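Local coordinates for protein sucrose 6(F)-phosphate phosphorylase (Thermoanaerobacterium thermosaccharolyticum DSM 571, PDB 6S9V) that is an enzyme of the alpha-amylase family whose catalytic domain is built on a closed, eight-stranded parallel beta-barrel of the TIM type, at residues L275-L280 with K328-I333; E258-L263 with F268-F273. One frame throughout, in Å; residues are numbered along the deposited sequence.

Overall arrangement
Read from the N terminus, interaction 2 comes first. It joins helix 257-265 to strand 269-271, and four residues between 258-263 and 268-273 make the loop it closes. The chain then runs from that strand, the sixth of the barrel, directly into helix 275-285, where interaction 1 opens. This second loop is much longer: 47 residues, including strand 302-304, separate 275-280 from 328-333. The contacts therefore follow in series, neither nested nor crossed, and their centres lie about 20 Å apart. Interaction 2 ties a helix to the barrel strand it leads into, whereas interaction 1 pairs the helix after that strand with one that lies, in the chain, between the seventh and eighth strands.

Interaction 1: residues L275-L280 with K328-I333; sequences LPFTVL and KEVVDI
The Phe277 ring is the flat group that carries this contact, and Val330 reaches it obliquely, so the approach is neither over a face nor squarely at an edge. The outer end of the ring does the touching: Phe277 CE2 lies 3.6 Å from Val330 CB, and Phe277 CZ is equally close, 3.6 Å, to Val330 CG2. Val330 CG1 completes the grip at 3.6 Å from Phe277 CE2, so the whole branched end of the valine bears on two adjacent ring carbons. The phenylalanine and valine side chains arrive from opposite directions. With CG of Phe277 anti to the backbone N (chi1 -178°), the ring extends across to the second helix although its CB does not point there. Leu280, one turn further on, adds a looser touch, its CD1 standing 4.1 Å from Val330 CG1. The nearest backbone approach, Leu280 CA to Val330 CA at 7.5 Å, agrees with helices held apart by side chains, and the contacts between 275-280 and 328-333 are all apolar. Ile322 also packs on Phe277, and Tyr281 on Val330. Glu329 OE2 accepts a hydrogen bond from Asn285 ND2, a polar link between the same two helices. This is apolar helix-to-helix packing beyond the C-terminal end of the sixth strand of a TIM barrel, between helix 275-285, which follows that strand, and helix 324-336, from the connection between strands seven and eight.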
# COMPACT_ATOMS: atom_id res chain seq x y z
N LEU A 275 -10.14 -5.33 4.48
CA LEU A 275 -10.89 -4.37 5.29
C LEU A 275 -11.43 -3.18 4.50
O LEU A 275 -12.54 -2.72 4.83
CB LEU A 275 -10.00 -3.86 6.43
CG LEU A 275 -10.68 -3.07 7.54
CD1 LEU A 275 -11.60 -3.93 8.38
CD2 LEU A 275 -9.63 -2.38 8.40
N PRO A 276 -10.72 -2.60 3.52
CA PRO A 276 -11.28 -1.40 2.86
C PRO A 276 -12.65 -1.64 2.25
O PRO A 276 -13.59 -0.86 2.50
CB PRO A 276 -10.21 -1.06 1.81
CG PRO A 276 -8.92 -1.65 2.38
CD PRO A 276 -9.36 -2.92 3.06
N PHE A 277 -12.81 -2.70 1.46
CA PHE A 277 -14.12 -3.04 0.91
C PHE A 277 -15.09 -3.45 2.02
O PHE A 277 -16.27 -3.09 1.99
CB PHE A 277 -13.99 -4.16 -0.12
CG PHE A 277 -15.30 -4.55 -0.77
CD1 PHE A 277 -16.21 -5.38 -0.13
CD2 PHE A 277 -15.61 -4.09 -2.04
CE1 PHE A 277 -17.42 -5.72 -0.73
CE2 PHE A 277 -16.81 -4.42 -2.65
CZ PHE A 277 -17.71 -5.24 -2.01
N THR A 278 -14.61 -4.24 2.98
CA THR A 278 -15.48 -4.74 4.04
C THR A 278 -16.12 -3.59 4.82
O THR A 278 -17.31 -3.64 5.15
CB THR A 278 -14.69 -5.66 4.98
OG1 THR A 278 -14.24 -6.80 4.24
CG2 THR A 278 -15.54 -6.12 6.15
N VAL A 279 -15.35 -2.54 5.10
CA VAL A 279 -15.90 -1.40 5.82
C VAL A 279 -16.90 -0.65 4.95
O VAL A 279 -17.96 -0.22 5.43
CB VAL A 279 -14.77 -0.49 6.33
CG1 VAL A 279 -15.33 0.84 6.81
CG2 VAL A 279 -14.01 -1.19 7.47
N LEU A 280 -16.61 -0.50 3.66
CA LEU A 280 -17.57 0.14 2.76
C LEU A 280 -18.90 -0.60 2.77
O LEU A 280 -19.98 0.00 2.89
CB LEU A 280 -17.03 0.19 1.33
CG LEU A 280 -16.31 1.44 0.83
CD1 LEU A 280 -15.92 1.21 -0.62
CD2 LEU A 280 -17.16 2.69 0.98
N LYS A 328 -20.65 -6.18 -7.04
CA LYS A 328 -21.16 -5.22 -8.00
C LYS A 328 -22.02 -4.15 -7.33
O LYS A 328 -22.00 -2.99 -7.76
CB LYS A 328 -21.96 -5.95 -9.08
CG LYS A 328 -22.18 -5.13 -10.33
CD LYS A 328 -22.87 -5.92 -11.42
CE LYS A 328 -23.12 -5.04 -12.64
NZ LYS A 328 -24.46 -5.30 -13.25
N GLU A 329 -22.78 -4.51 -6.29
CA GLU A 329 -23.56 -3.51 -5.57
C GLU A 329 -22.66 -2.37 -5.09
O GLU A 329 -22.94 -1.20 -5.34
CB GLU A 329 -24.28 -4.15 -4.38
CG GLU A 329 -25.18 -3.17 -3.60
CD GLU A 329 -25.05 -3.26 -2.08
OE1 GLU A 329 -24.17 -4.00 -1.58
OE2 GLU A 329 -25.83 -2.58 -1.38
N VAL A 330 -21.59 -2.71 -4.36
CA VAL A 330 -20.69 -1.70 -3.80
C VAL A 330 -19.95 -0.97 -4.92
O VAL A 330 -19.80 0.26 -4.87
CB VAL A 330 -19.71 -2.35 -2.81
CG1 VAL A 330 -18.67 -1.36 -2.34
CG2 VAL A 330 -20.47 -2.93 -1.62
N VAL A 331 -19.48 -1.70 -5.93
CA VAL A 331 -18.76 -1.07 -7.04
C VAL A 331 -19.65 -0.05 -7.73
O VAL A 331 -19.24 1.10 -7.96
CB VAL A 331 -18.27 -2.15 -8.02
CG1 VAL A 331 -17.89 -1.53 -9.36
CG2 VAL A 331 -17.09 -2.90 -7.42
N ASP A 332 -20.87 -0.45 -8.07
CA ASP A 332 -21.78 0.44 -8.78
C ASP A 332 -22.12 1.67 -7.95
O ASP A 332 -22.25 2.77 -8.49
CB ASP A 332 -23.05 -0.32 -9.16
CG ASP A 332 -22.85 -1.29 -10.32
OD1 ASP A 332 -21.80 -1.21 -11.00
OD2 ASP A 332 -23.73 -2.14 -10.53
N ILE A 333 -22.30 1.50 -6.63
CA ILE A 333 -22.57 2.65 -5.77
C ILE A 333 -21.37 3.59 -5.74
O ILE A 333 -21.52 4.81 -5.80
CB ILE A 333 -22.97 2.19 -4.36
CG1 ILE A 333 -24.37 1.56 -4.41
CG2 ILE A 333 -22.91 3.37 -3.36
CD1 ILE A 333 -24.78 0.88 -3.11

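Interaction 2: residues E258-L263 with F268-F273; sequences EVQYKL and FLIYDF
Leu263 and Ile270 meet in the dense, apolar half of the contact, where Leu263 CB lies 3.8 Å from Ile270 CG2. Ile270 also sends CD1 back along the helix, to 3.6 Å from Gln260 O. Beside them the backbone closes the turn: Phe268 N donates to Leu263 O at 2.9 Å, a fairly straight bond (162°) whose donor is tilted out of the carbonyl plane. The same oxygen sits in plane at the edge of the Phe268 ring, while Leu263 CD2 stands 4.1 Å from Phe268 CD2. Leu235 covers Leu263 from helix 230-244. These contacts seat helix 257-265 against the strand it precedes, within the beta-alpha-beta crossover from strand 248-251 to strand 269-271 that repeats round a TIM barrel. Toward Phe273 the packing gives way to a looser, hydrated half, still buried, filled by Gln260 and two waters. The bend at chi2 (-91°) turns the amide of Gln260 toward the strand, yet its direct bond is weak: Gln260 NE2 to Tyr271 O is short, 2.8 Å, but sharply bent at 119°. The two waters add further links. Water 1 donates to Gln260 OE1 at 2.7 Å and accepts from Tyr271 N, and water 2 accepts from both Gln260 NE2 and, at 3.1 Å, Phe273 N. Both ends of the amide are thus tied to strand-side backbone, which should limit its rotation. The Phe273 ring, approached obliquely by Gln260 NE2, has Tyr271 CB on one face, offset toward the rim, and also stacks with His254.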
# COMPACT_ATOMS: atom_id res chain seq x y z
N GLU A 258 -6.10 -16.68 0.86
CA GLU A 258 -5.25 -17.79 1.30
C GLU A 258 -3.77 -17.47 1.14
O GLU A 258 -2.94 -17.92 1.94
CB GLU A 258 -5.60 -19.06 0.52
CG GLU A 258 -7.01 -19.60 0.78
CD GLU A 258 -8.07 -19.09 -0.21
OE1 GLU A 258 -7.87 -18.05 -0.89
OE2 GLU A 258 -9.13 -19.76 -0.31
N VAL A 259 -3.41 -16.71 0.10
CA VAL A 259 -2.01 -16.34 -0.11
C VAL A 259 -1.55 -15.37 0.97
O VAL A 259 -0.50 -15.55 1.60
CB VAL A 259 -1.83 -15.73 -1.51
CG1 VAL A 259 -0.48 -15.05 -1.64
CG2 VAL A 259 -2.02 -16.81 -2.57
N GLN A 260 -2.34 -14.32 1.21
CA GLN A 260 -2.05 -13.36 2.27
C GLN A 260 -1.96 -14.05 3.63
O GLN A 260 -1.04 -13.80 4.41
CB GLN A 260 -3.13 -12.29 2.29
CG GLN A 260 -3.05 -11.34 1.11
CD GLN A 260 -2.19 -10.14 1.43
OE1 GLN A 260 -0.97 -10.20 1.34
NE2 GLN A 260 -2.83 -9.05 1.84
N TYR A 261 -2.93 -14.91 3.94
CA TYR A 261 -2.93 -15.55 5.25
C TYR A 261 -1.72 -16.46 5.44
O TYR A 261 -1.15 -16.53 6.54
CB TYR A 261 -4.22 -16.34 5.45
CG TYR A 261 -5.43 -15.49 5.80
CD1 TYR A 261 -5.55 -14.16 5.39
CD2 TYR A 261 -6.47 -16.03 6.55
CE1 TYR A 261 -6.68 -13.40 5.73
CE2 TYR A 261 -7.59 -15.29 6.87
CZ TYR A 261 -7.69 -13.99 6.47
OH TYR A 261 -8.83 -13.28 6.83
N LYS A 262 -1.30 -17.16 4.39
CA LYS A 262 -0.13 -18.01 4.50
C LYS A 262 1.13 -17.18 4.73
O LYS A 262 2.01 -17.57 5.50
CB LYS A 262 0.00 -18.88 3.26
CG LYS A 262 1.17 -19.85 3.26
CD LYS A 262 1.02 -20.84 2.11
CE LYS A 262 2.30 -21.57 1.78
NZ LYS A 262 2.15 -22.34 0.50
N LEU A 263 1.23 -16.02 4.08
CA LEU A 263 2.34 -15.11 4.33
C LEU A 263 2.41 -14.71 5.80
O LEU A 263 3.46 -14.80 6.44
CB LEU A 263 2.21 -13.88 3.44
CG LEU A 263 2.58 -14.10 1.98
CD1 LEU A 263 2.17 -12.89 1.14
CD2 LEU A 263 4.05 -14.38 1.83
N PHE A 268 5.44 -13.12 7.83
CA PHE A 268 5.61 -11.92 7.02
C PHE A 268 4.52 -10.90 7.31
O PHE A 268 3.34 -11.26 7.45
CB PHE A 268 5.61 -12.26 5.52
CG PHE A 268 6.77 -13.11 5.09
CD1 PHE A 268 7.99 -12.54 4.78
CD2 PHE A 268 6.63 -14.48 4.99
CE1 PHE A 268 9.06 -13.32 4.38
CE2 PHE A 268 7.70 -15.27 4.59
CZ PHE A 268 8.91 -14.69 4.29
N LEU A 269 4.91 -9.63 7.41
CA LEU A 269 3.94 -8.55 7.50
C LEU A 269 3.24 -8.33 6.17
O LEU A 269 3.87 -8.34 5.11
CB LEU A 269 4.62 -7.25 7.95
CG LEU A 269 5.24 -7.26 9.35
CD1 LEU A 269 6.18 -6.09 9.56
CD2 LEU A 269 4.11 -7.20 10.38
N ILE A 270 1.93 -8.11 6.23
CA ILE A 270 1.10 -7.90 5.04
C ILE A 270 0.21 -6.69 5.24
O ILE A 270 0.04 -6.18 6.35
CB ILE A 270 0.23 -9.13 4.71
CG1 ILE A 270 -0.75 -9.42 5.85
CG2 ILE A 270 1.10 -10.35 4.41
CD1 ILE A 270 -1.82 -10.44 5.51
N TYR A 271 -0.39 -6.26 4.14
CA TYR A 271 -1.43 -5.24 4.16
C TYR A 271 -2.80 -5.90 4.29
O TYR A 271 -3.06 -6.93 3.67
CB TYR A 271 -1.42 -4.41 2.89
CG TYR A 271 -0.33 -3.38 2.80
CD1 TYR A 271 -0.42 -2.19 3.52
CD2 TYR A 271 0.77 -3.57 1.98
CE1 TYR A 271 0.57 -1.23 3.43
CE2 TYR A 271 1.77 -2.62 1.89
CZ TYR A 271 1.66 -1.45 2.62
OH TYR A 271 2.65 -0.50 2.53
N ASP A 272 -3.68 -5.26 5.04
CA ASP A 272 -5.06 -5.71 5.12
C ASP A 272 -5.81 -5.15 3.92
O ASP A 272 -6.32 -4.03 3.95
CB ASP A 272 -5.69 -5.27 6.44
CG ASP A 272 -7.03 -5.94 6.68
OD1 ASP A 272 -7.69 -6.33 5.69
OD2 ASP A 272 -7.42 -6.10 7.86
N PHE A 273 -5.86 -5.93 2.84
CA PHE A 273 -6.55 -5.51 1.62
C PHE A 273 -8.01 -5.95 1.57
O PHE A 273 -8.68 -5.72 0.56
CB PHE A 273 -5.80 -6.03 0.39
CG PHE A 273 -4.51 -5.27 0.08
CD1 PHE A 273 -4.46 -3.87 0.16
CD2 PHE A 273 -3.36 -5.95 -0.27
CE1 PHE A 273 -3.29 -3.19 -0.14
CE2 PHE A 273 -2.19 -5.28 -0.56
CZ PHE A 273 -2.14 -3.89 -0.49
O HOH W 1 -0.07 -7.66 1.29
O HOH W 2 -5.71 -8.98 2.26